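Putative GntR-family transcriptional regulator (Bordetella bronchiseptica RB50, PDB 3CNV) probably regulates transcription as a GntR-family regulator, its UTRA-type ligand-binding domain sensing a small effector molecule. Local coordinates at residues L6-D11 with D153-N159; M59-I63 with I116-L120; R102-R108 with Q130-Y136. All blocks are in the same frame, centred on the assembly; numbering follows the deposited sequence. Where two conformers were deposited one is given.

Interaction 1: L6-D11 with D153-N159; sequences LRLAPD and DHYHYRN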
loop_
_atom_site.group_PDB
_atom_site.type_symbol
_atom_site.label_atom_id
_atom_site.label_comp_id
_atom_site.label_asym_id
_atom_site.label_seq_id
_atom_site.Cartn_x
_atom_site.Cartn_y
_atom_site.Cartn_z
ATOM N N LEU C 6 6.324 10.695 3.111
ATOM C CA LEU C 6 6.883 10.600 4.475
ATOM C C LEU C 6 5.964 9.823 5.379
ATOM O O LEU C 6 4.818 10.213 5.512
ATOM C CB LEU C 6 7.121 12.038 5.029
ATOM C CG LEU C 6 7.836 12.087 6.398
ATOM C CD1 LEU C 6 9.246 11.590 6.243
ATOM C CD2 LEU C 6 7.838 13.480 6.992
ATOM N N ARG C 7 6.483 8.785 6.066
ATOM C CA ARG C 7 5.647 7.896 6.883
ATOM C C ARG C 7 5.967 8.035 8.375
ATOM O O ARG C 7 5.486 7.313 9.223
ATOM C CB ARG C 7 5.849 6.422 6.450
ATOM C CG ARG C 7 5.313 6.081 5.128
ATOM C CD ARG C 7 3.816 6.409 5.046
ATOM N NE ARG C 7 3.442 5.933 3.778
ATOM C CZ ARG C 7 3.444 4.635 3.441
ATOM N NH1 ARG C 7 3.823 3.692 4.331
ATOM N NH2 ARG C 7 3.131 4.296 2.198
ATOM N N LEU C 8 6.731 9.073 8.689
ATOM C CA LEU C 8 7.020 9.393 10.091
ATOM C C LEU C 8 5.762 9.783 10.872
ATOM O O LEU C 8 4.912 10.560 10.426
ATOM C CB LEU C 8 8.089 10.464 10.214
ATOM C CG LEU C 8 9.518 9.958 10.457
ATOM C CD1 LEU C 8 10.211 11.060 11.160
ATOM C CD2 LEU C 8 9.651 8.705 11.343
ATOM N N ALA C 9 5.604 9.143 12.014
ATOM C CA ALA C 9 4.472 9.386 12.885
ATOM C C ALA C 9 4.937 9.380 14.314
ATOM O O ALA C 9 5.855 8.621 14.672
ATOM C CB ALA C 9 3.410 8.326 12.682
ATOM N N PRO C 10 4.321 10.230 15.162
ATOM C CA PRO C 10 4.825 10.213 16.502
ATOM C C PRO C 10 4.383 9.033 17.310
ATOM O O PRO C 10 3.306 8.468 17.091
ATOM C CB PRO C 10 4.242 11.533 17.144
ATOM C CG PRO C 10 3.043 11.838 16.378
ATOM C CD PRO C 10 3.349 11.332 14.945
ATOM N N ASP C 11 5.224 8.705 18.284
ATOM C CA ASP C 11 4.939 7.626 19.221
ATOM C C ASP C 11 3.850 8.036 20.202
ATOM O O ASP C 11 2.951 7.250 20.527
ATOM C CB ASP C 11 6.201 7.195 19.989
ATOM C CG ASP C 11 7.128 6.376 19.129
ATOM O OD1 ASP C 11 6.749 5.989 17.974
ATOM O OD2 ASP C 11 8.283 6.186 19.577
ATOM N N ASP C 153 13.451 7.414 17.745
ATOM C CA ASP C 153 13.253 7.342 19.170
ATOM C C ASP C 153 11.900 7.933 19.665
ATOM O O ASP C 153 11.398 7.559 20.715
ATOM C CB ASP C 153 14.515 7.826 19.967
ATOM C CG ASP C 153 14.812 9.325 19.845
ATOM O OD1 ASP C 153 15.536 9.891 20.745
ATOM O OD2 ASP C 153 14.364 9.929 18.837
ATOM N N HIS C 154 11.327 8.852 18.917
ATOM C CA HIS C 154 10.072 9.500 19.324
ATOM C C HIS C 154 9.054 9.391 18.216
ATOM O O HIS C 154 7.932 9.854 18.335
ATOM C CB HIS C 154 10.310 10.977 19.510
ATOM C CG HIS C 154 11.202 11.297 20.671
ATOM N ND1 HIS C 154 10.854 11.024 21.974
ATOM C CD2 HIS C 154 12.397 11.921 20.721
ATOM C CE1 HIS C 154 11.815 11.448 22.780
ATOM N NE2 HIS C 154 12.768 11.990 22.036
ATOM N N TYR C 155 9.495 8.770 17.137
ATOM C CA TYR C 155 8.737 8.657 15.916
ATOM C C TYR C 155 8.993 7.233 15.330
ATOM O O TYR C 155 9.973 6.534 15.652
ATOM C CB TYR C 155 9.129 9.743 14.922
ATOM C CG TYR C 155 8.595 11.152 15.208
ATOM C CD1 TYR C 155 7.492 11.602 14.590
ATOM C CD2 TYR C 155 9.218 11.992 16.142
ATOM C CE1 TYR C 155 6.977 12.864 14.872
ATOM C CE2 TYR C 155 8.699 13.249 16.455
ATOM C CZ TYR C 155 7.586 13.675 15.777
ATOM O OH TYR C 155 7.020 14.904 16.009
ATOM N N HIS C 156 8.011 6.758 14.597
ATOM C CA HIS C 156 8.076 5.473 13.900
ATOM C C HIS C 156 7.687 5.716 12.448
ATOM O O HIS C 156 7.112 6.754 12.118
ATOM C CB HIS C 156 7.166 4.390 14.588
ATOM C CG HIS C 156 5.716 4.764 14.701
ATOM N ND1 HIS C 156 5.231 5.448 15.790
ATOM C CD2 HIS C 156 4.660 4.603 13.855
ATOM C CE1 HIS C 156 3.942 5.695 15.618
ATOM N NE2 HIS C 156 3.570 5.216 14.449
ATOM N N TYR C 157 7.968 4.723 11.617
ATOM C CA TYR C 157 7.484 4.670 10.233
ATOM C C TYR C 157 6.215 3.796 10.211
ATOM O O TYR C 157 6.242 2.655 10.515
ATOM C CB TYR C 157 8.619 4.088 9.350
ATOM C CG TYR C 157 8.335 3.819 7.916
ATOM C CD1 TYR C 157 9.028 4.504 6.951
ATOM C CD2 TYR C 157 7.448 2.861 7.524
ATOM C CE1 TYR C 157 8.833 4.308 5.636
ATOM C CE2 TYR C 157 7.194 2.636 6.109
ATOM C CZ TYR C 157 7.932 3.361 5.189
ATOM O OH TYR C 157 7.755 3.139 3.817
ATOM N N ARG C 158 5.119 4.407 9.830
ATOM C CA ARG C 158 3.782 3.802 9.777
ATOM C C ARG C 158 3.551 3.206 8.430
ATOM O O ARG C 158 3.833 3.840 7.427
ATOM C CB ARG C 158 2.680 4.837 10.090
ATOM C CG ARG C 158 2.526 5.922 9.004
ATOM C CD ARG C 158 1.441 6.971 9.366
ATOM N NE ARG C 158 1.302 8.027 8.372
ATOM C CZ ARG C 158 1.118 7.857 7.047
ATOM N NH1 ARG C 158 1.107 6.643 6.457
ATOM N NH2 ARG C 158 0.987 8.947 6.303
ATOM N N ASN C 159 3.085 1.966 8.399
ATOM C CA ASN C 159 2.826 1.284 7.143
ATOM C C ASN C 159 1.562 0.429 7.260
ATOM O O ASN C 159 1.494 -0.442 8.131
ATOM C CB ASN C 159 3.989 0.352 6.705
ATOM C CG ASN C 159 3.932 -0.018 5.204
ATOM O OD1 ASN C 159 3.404 0.735 4.359
ATOM N ND2 ASN C 159 4.571 -1.129 4.871
HETATM O O HOH W 1 3.059 1.293 1.508
#
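A short two-stranded antiparallel ladder joins the N-terminal strand of the chain, through Leu8, Ala9 and Pro10, to the C-terminal strand at Tyr157, His156 and Tyr155. Ala9 and His156 form the hydrogen-bonded pair: Ala9 N donates to His156 O at 2.8 Å, and His156 N returns a bond to Ala9 O. Pro10 against Tyr155 and Leu8 against Tyr157 are the flanking non-hydrogen-bonded pairs, and Arg158 N to Arg7 O and Asp11 N to His154 O extend the backbone bonding beyond them. Beside Pro10, the Tyr155 ring receives Pro10 CB off-centre, a CH-pi contact with 4.3 Å from CB to the ring centroid. Around Tyr157 the fit is closer: Arg7 CB stands over the middle of the ring, 3.6 Å from its centroid and 7° off the normal. The ladder runs on into another chain, because Tyr157 and Asn159 pair with a strand of the second subunit; this end of the UTRA-type domain is therefore part of the assembly interface. Arg7 bends at chi2 (-57°), which carries its guanidinium along the C-terminal strand. There Arg7 NH1 reaches both Arg158 O, at 3.1 Å on a lone pair in the carbonyl plane, and Asn159 OD1, at 3.0 Å from above the amide carbonyl plane. The Arg158 guanidinium lies with one face against Arg7 CD, its plane 9° from that of Arg7, and Arg158 NH1 bonds Asn162 O of the fourth subunit. At the other end His156 ND1 donates to Asp11 OD1 over 2.7 Å, a nearly straight bond with the carboxylate and imidazole nearly coplanar, while Ala9 O lies over one face of the same imidazole.

Interaction 2: M59-I63 with I116-L120; sequences MPTVI and IAPLL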
loop_
_atom_site.group_PDB
_atom_site.type_symbol
_atom_site.label_atom_id
_atom_site.label_comp_id
_atom_site.label_asym_id
_atom_site.label_seq_id
_atom_site.Cartn_x
_atom_site.Cartn_y
_atom_site.Cartn_z
HETATM N N MSE C 59 13.561 18.896 17.206
HETATM C CA MSE C 59 14.641 17.939 17.302
HETATM C C MSE C 59 14.901 17.335 15.951
HETATM O O MSE C 59 13.972 17.019 15.257
HETATM C CB MSE C 59 14.269 16.850 18.292
HETATM C CG MSE C 59 13.786 17.401 19.620
HETATM SE SE MSE C 59 13.171 15.950 20.728
HETATM C CE MSE C 59 14.914 15.236 21.110
ATOM N N PRO C 60 16.180 17.231 15.552
ATOM C CA PRO C 60 16.472 16.598 14.255
ATOM C C PRO C 60 16.074 15.169 14.277
ATOM O O PRO C 60 16.365 14.429 15.218
ATOM C CB PRO C 60 17.997 16.673 14.118
ATOM C CG PRO C 60 18.496 17.517 15.161
ATOM C CD PRO C 60 17.390 17.706 16.242
ATOM N N THR C 61 15.468 14.753 13.192
ATOM C CA THR C 61 14.842 13.449 13.104
ATOM C C THR C 61 15.233 12.669 11.842
ATOM O O THR C 61 15.406 11.444 11.901
ATOM C CB THR C 61 13.294 13.681 13.218
ATOM O OG1 THR C 61 13.034 14.173 14.541
ATOM C CG2 THR C 61 12.462 12.418 13.015
ATOM N N VAL C 62 15.461 13.406 10.755
ATOM C CA VAL C 62 15.842 12.821 9.452
ATOM C C VAL C 62 16.986 13.571 8.795
ATOM O O VAL C 62 17.007 14.798 8.760
ATOM C CB VAL C 62 14.569 12.755 8.466
ATOM C CG1 VAL C 62 14.862 11.990 7.209
ATOM C CG2 VAL C 62 13.357 12.130 9.169
ATOM N N ILE C 63 17.912 12.808 8.230
ATOM C CA ILE C 63 18.859 13.330 7.266
ATOM C C ILE C 63 18.598 12.624 5.933
ATOM O O ILE C 63 18.638 11.380 5.821
ATOM C CB ILE C 63 20.374 13.206 7.674
ATOM C CG1 ILE C 63 20.645 13.820 9.024
ATOM C CG2 ILE C 63 21.323 13.790 6.558
ATOM C CD1 ILE C 63 20.649 15.363 9.083
ATOM N N ILE C 116 26.994 11.226 10.154
ATOM C CA ILE C 116 25.558 11.429 10.396
ATOM C C ILE C 116 25.213 11.700 11.851
ATOM O O ILE C 116 24.367 12.545 12.156
ATOM C CB ILE C 116 24.736 10.260 9.863
ATOM C CG1 ILE C 116 24.903 10.194 8.340
ATOM C CG2 ILE C 116 23.188 10.365 10.220
ATOM C CD1 ILE C 116 24.390 11.399 7.636
ATOM N N ALA C 117 25.909 11.031 12.750
ATOM C CA ALA C 117 25.545 11.066 14.155
ATOM C C ALA C 117 25.344 12.518 14.684
ATOM O O ALA C 117 24.275 12.827 15.205
ATOM C CB ALA C 117 26.534 10.285 14.985
ATOM N N PRO C 118 26.329 13.430 14.487
ATOM C CA PRO C 118 26.146 14.775 15.054
ATOM C C PRO C 118 25.027 15.578 14.369
ATOM O O PRO C 118 24.490 16.507 14.931
ATOM C CB PRO C 118 27.504 15.449 14.839
ATOM C CG PRO C 118 28.180 14.675 13.746
ATOM C CD PRO C 118 27.597 13.287 13.738
ATOM N N LEU C 119 24.641 15.187 13.167
ATOM C CA LEU C 119 23.561 15.901 12.499
ATOM C C LEU C 119 22.176 15.510 13.078
ATOM O O LEU C 119 21.167 16.191 12.836
ATOM C CB LEU C 119 23.627 15.664 10.996
ATOM C CG LEU C 119 24.931 16.062 10.319
ATOM C CD1 LEU C 119 24.887 15.637 8.841
ATOM C CD2 LEU C 119 25.168 17.591 10.488
ATOM N N LEU C 120 22.133 14.390 13.794
ATOM C CA LEU C 120 20.903 13.887 14.441
ATOM C C LEU C 120 20.939 13.988 15.946
ATOM O O LEU C 120 19.973 13.668 16.655
ATOM C CB LEU C 120 20.594 12.453 13.995
ATOM C CG LEU C 120 20.108 12.338 12.531
ATOM C CD1 LEU C 120 19.894 10.863 12.140
ATOM C CD2 LEU C 120 18.776 13.135 12.254
HETATM O O HOH W 2 17.459 14.400 17.512
#
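Ile63 and Leu120 carry the densely packed side of this contact, their side chains running antiparallel alongside one another so that Ile63 CG1 lies 3.8 Å from Leu120 CD2. Ile63 touches with each of its branches: Ile63 CD1, at the end of the longer arm, meets Leu119 CB at 3.6 Å, and Ile63 CG2 meets Ile116 CD1 at 4.0 Å. With CG1 beside the backbone N (chi1 -54°), the longer arm is directed to Leu119 and Leu120, and CG2 to Ile116. Leu120 CD2 also presses on the strand backbone, 3.6 Å from Val62 N. That backbone belongs to a classic beta bulge, in which Thr61 and Val62 both face Leu54 of strand 46-56; the weakly bonded helical turn at about 117-120 thus packs beside an irregular part of the six-stranded antiparallel sheet. Towards Pro60 the contact thins and becomes partly polar. Pro60 CB approaches a carbonyl, Leu119 O, at 3.5 Å, and the same oxygen accepts a hydrogen bond from Gln53 NE2. Pro60 CB is a looser 4.1 Å from Leu120 CD2. On this partly exposed side a water bridges the segments, donating to Pro60 O and, at 2.8 Å, to Leu120 O.

Interaction 3: R102-R108 with Q130-Y136; sequences RADEKLR and QVDRISY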
loop_
_atom_site.group_PDB
_atom_site.type_symbol
_atom_site.label_atom_id
_atom_site.label_comp_id
_atom_site.label_asym_id
_atom_site.label_seq_id
_atom_site.Cartn_x
_atom_site.Cartn_y
_atom_site.Cartn_z
ATOM N N ARG C 102 4.427 6.937 -7.697
ATOM C CA ARG C 102 4.843 5.778 -6.926
ATOM C C ARG C 102 6.206 5.985 -6.355
ATOM O O ARG C 102 7.051 6.641 -6.963
ATOM C CB ARG C 102 4.961 4.495 -7.864
ATOM C CG ARG C 102 5.098 3.181 -7.069
ATOM C CD ARG C 102 5.252 1.940 -8.006
ATOM N NE ARG C 102 6.624 1.562 -8.369
ATOM C CZ ARG C 102 7.084 1.683 -9.604
ATOM N NH1 ARG C 102 6.290 2.167 -10.537
ATOM N NH2 ARG C 102 8.302 1.298 -9.936
ATOM N N ALA C 103 6.469 5.268 -5.290
ATOM C CA ALA C 103 7.834 5.154 -4.718
ATOM C C ALA C 103 8.148 3.714 -4.322
ATOM O O ALA C 103 7.299 3.008 -3.774
ATOM C CB ALA C 103 8.073 6.059 -3.540
ATOM N N ASP C 104 9.346 3.239 -4.639
ATOM C CA ASP C 104 9.744 1.884 -4.243
ATOM C C ASP C 104 10.850 2.122 -3.181
ATOM O O ASP C 104 11.768 2.895 -3.400
ATOM C CB ASP C 104 10.300 1.074 -5.380
ATOM C CG ASP C 104 9.258 0.699 -6.451
ATOM O OD1 ASP C 104 8.007 0.648 -6.150
ATOM O OD2 ASP C 104 9.719 0.420 -7.614
ATOM N N GLU C 105 10.682 1.521 -2.016
ATOM C CA GLU C 105 11.601 1.675 -0.882
ATOM C C GLU C 105 12.209 0.366 -0.398
ATOM O O GLU C 105 11.617 -0.706 -0.468
ATOM C CB GLU C 105 10.921 2.408 0.280
ATOM C CG GLU C 105 10.549 3.800 0.025
ATOM C CD GLU C 105 9.812 4.488 1.194
ATOM O OE1 GLU C 105 9.370 3.834 2.173
ATOM O OE2 GLU C 105 9.626 5.704 1.084
ATOM N N LYS C 106 13.421 0.491 0.120
ATOM C CA LYS C 106 14.172 -0.561 0.788
ATOM C C LYS C 106 14.564 -0.020 2.183
ATOM O O LYS C 106 15.255 1.024 2.300
ATOM C CB LYS C 106 15.427 -0.934 -0.022
ATOM C CG LYS C 106 15.178 -1.445 -1.401
ATOM C CD LYS C 106 16.470 -1.846 -2.104
ATOM C CE LYS C 106 16.179 -2.555 -3.428
ATOM N NZ LYS C 106 17.359 -3.365 -3.913
ATOM N N LEU C 107 14.012 -0.658 3.221
ATOM C CA LEU C 107 14.255 -0.283 4.635
ATOM C C LEU C 107 15.141 -1.273 5.369
ATOM O O LEU C 107 15.082 -2.513 5.207
ATOM C CB LEU C 107 12.981 -0.079 5.408
ATOM C CG LEU C 107 12.033 1.091 5.130
ATOM C CD1 LEU C 107 11.426 1.045 3.689
ATOM C CD2 LEU C 107 10.982 1.031 6.209
ATOM N N ARG C 108 16.072 -0.665 6.079
ATOM C CA ARG C 108 17.039 -1.396 6.920
ATOM C C ARG C 108 17.387 -0.621 8.191
ATOM O O ARG C 108 17.160 0.577 8.289
ATOM C CB ARG C 108 18.299 -1.812 6.118
ATOM C CG ARG C 108 18.767 -0.912 4.941
ATOM C CD ARG C 108 20.068 -1.374 4.133
ATOM N NE ARG C 108 19.816 -2.251 2.973
ATOM C CZ ARG C 108 19.396 -1.859 1.770
ATOM N NH1 ARG C 108 19.160 -0.608 1.503
ATOM N NH2 ARG C 108 19.231 -2.733 0.820
ATOM N N GLN C 130 17.128 3.288 7.989
ATOM C CA GLN C 130 17.516 3.749 6.655
ATOM C C GLN C 130 16.408 3.380 5.674
ATOM O O GLN C 130 15.958 2.232 5.581
ATOM C CB GLN C 130 18.884 3.218 6.238
ATOM C CG GLN C 130 19.292 3.538 4.788
ATOM C CD GLN C 130 20.743 3.128 4.478
ATOM O OE1 GLN C 130 21.677 3.621 5.086
ATOM N NE2 GLN C 130 20.908 2.179 3.601
ATOM N N VAL C 131 15.929 4.402 4.990
ATOM C CA VAL C 131 14.880 4.296 3.968
ATOM C C VAL C 131 15.515 4.721 2.621
ATOM O O VAL C 131 15.773 5.892 2.350
ATOM C CB VAL C 131 13.622 5.167 4.274
ATOM C CG1 VAL C 131 12.519 4.948 3.176
ATOM C CG2 VAL C 131 13.023 4.878 5.735
ATOM N N ASP C 132 15.788 3.744 1.772
ATOM C CA ASP C 132 16.271 4.028 0.426
ATOM C C ASP C 132 15.107 4.019 -0.585
ATOM O O ASP C 132 14.481 2.991 -0.798
ATOM C CB ASP C 132 17.335 2.974 0.016
ATOM C CG ASP C 132 18.673 3.171 0.741
ATOM O OD1 ASP C 132 19.128 4.331 0.867
ATOM O OD2 ASP C 132 19.255 2.173 1.240
ATOM N N ARG C 133 14.850 5.152 -1.219
ATOM C CA ARG C 133 13.667 5.348 -2.084
ATOM C C ARG C 133 14.062 5.674 -3.531
ATOM O O ARG C 133 14.981 6.469 -3.786
ATOM C CB ARG C 133 12.853 6.513 -1.519
ATOM C CG ARG C 133 11.536 6.778 -2.244
ATOM C CD ARG C 133 10.806 7.988 -1.775
ATOM N NE ARG C 133 10.540 7.911 -0.351
ATOM C CZ ARG C 133 10.399 8.904 0.511
ATOM N NH1 ARG C 133 10.508 10.147 0.146
ATOM N NH2 ARG C 133 10.153 8.606 1.769
ATOM N N ILE C 134 13.367 5.077 -4.468
ATOM C CA ILE C 134 13.314 5.614 -5.816
ATOM C C ILE C 134 11.885 6.000 -6.117
ATOM O O ILE C 134 11.013 5.196 -5.937
ATOM C CB ILE C 134 13.816 4.581 -6.855
ATOM C CG1 ILE C 134 15.170 3.997 -6.446
ATOM C CG2 ILE C 134 13.803 5.190 -8.254
ATOM C CD1 ILE C 134 15.595 2.697 -7.318
ATOM N N SER C 135 11.678 7.233 -6.589
ATOM C CA SER C 135 10.353 7.782 -6.877
ATOM C C SER C 135 10.189 7.907 -8.361
ATOM O O SER C 135 11.124 8.242 -9.128
ATOM C CB SER C 135 10.170 9.199 -6.278
ATOM O OG SER C 135 10.456 9.125 -4.949
ATOM N N TYR C 136 8.971 7.627 -8.775
ATOM C CA TYR C 136 8.617 7.529 -10.183
ATOM C C TYR C 136 7.509 8.507 -10.560
ATOM O O TYR C 136 6.602 8.783 -9.797
ATOM C CB TYR C 136 8.185 6.076 -10.555
ATOM C CG TYR C 136 9.262 5.034 -10.371
ATOM C CD1 TYR C 136 10.036 4.637 -11.425
ATOM C CD2 TYR C 136 9.521 4.470 -9.128
ATOM C CE1 TYR C 136 11.072 3.723 -11.251
ATOM C CE2 TYR C 136 10.540 3.522 -8.954
ATOM C CZ TYR C 136 11.326 3.201 -10.006
ATOM O OH TYR C 136 12.374 2.300 -9.897
HETATM O O HOH W 3 12.480 0.459 -8.081
HETATM O O HOH W 4 8.364 6.630 3.107
#
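Two neighbouring antiparallel strands of the UTRA-domain sheet pair in full register from Arg102-Tyr136 to Arg108-Gln130, and their hydrogen-bonded pairs alternate with non-hydrogen-bonded ones. Asp104 with Ile134, Lys106 with Asp132 and Arg108 with Gln130 each exchange two bonds; at the Arg102 end Tyr136 N donates to Arg102 O at 2.8 Å, while Tyr136 also bonds through its backbone to Val101.

On the face carrying Glu105 and Arg133, a side-on salt bridge directs two donors to one oxygen: Arg133 NE meets the anti lone pair of Glu105 OE2 at 2.8 Å and Arg133 NH2 meets the same atom at 3.0 Å. A water donates a third bond to OE2. The other oxygen, Glu105 OE1, lies very close to Tyr157 OH, a probable but unusually short hydrogen bond. Arg133 NH1 bonds Tyr89 OH, so each nitrogen of that guanidinium has a partner. Ser135 OG bonds Glu144.

On the opposite face, with Asp104 and Tyr136, Arg102 turns at chi3 (91°) and lays its guanidinium on the Tyr136 ring, planes 20° apart and Arg102 CZ 4.1 Å from the ring centroid, a cation-pi stack. The edge of the guanidinium is engaged too: Arg102 NE binds Asp104 OD1 at 2.8 Å, Arg102 NH2 binds Asp104 OD2 at 2.9 Å, and Arg102 NH1 forms a salt bridge with Asp140. A water links Asp104 OD2 to Tyr136 OH. Farther along, Asp132 OD2 accepts from Gln130 NE2 and, in one of two Arg108 conformers, tentatively from Arg108 NH1.

Strand 127-137 has strand 141-150 on its other side, whereas strand 102-111, outermost within the chain, continues the sheet by an antiparallel ladder with a strand of the second subunit.

Along the chain the order is 6-11, 59-63, 102-108, 116-120, 130-136 and 153-159, so interaction 1 encloses the other two, whose segments alternate. Interactions 2 and 3 reach the same six-stranded sheet, with centres about 19 Å apart and nearest atoms about 7 Å apart. Interaction 1, a separate two-stranded ladder joining the chain ends, lies about 15 Å and 16 Å from them, centre to centre, and touches both: Leu8 packs on Thr61 and Val62, and Tyr157 meets Glu105, Leu107 and Val131. No other chain of the assembly touches interaction 2, whereas the terminal ladder and the outer edge of the six-stranded sheet both lie at the interface with the second subunit.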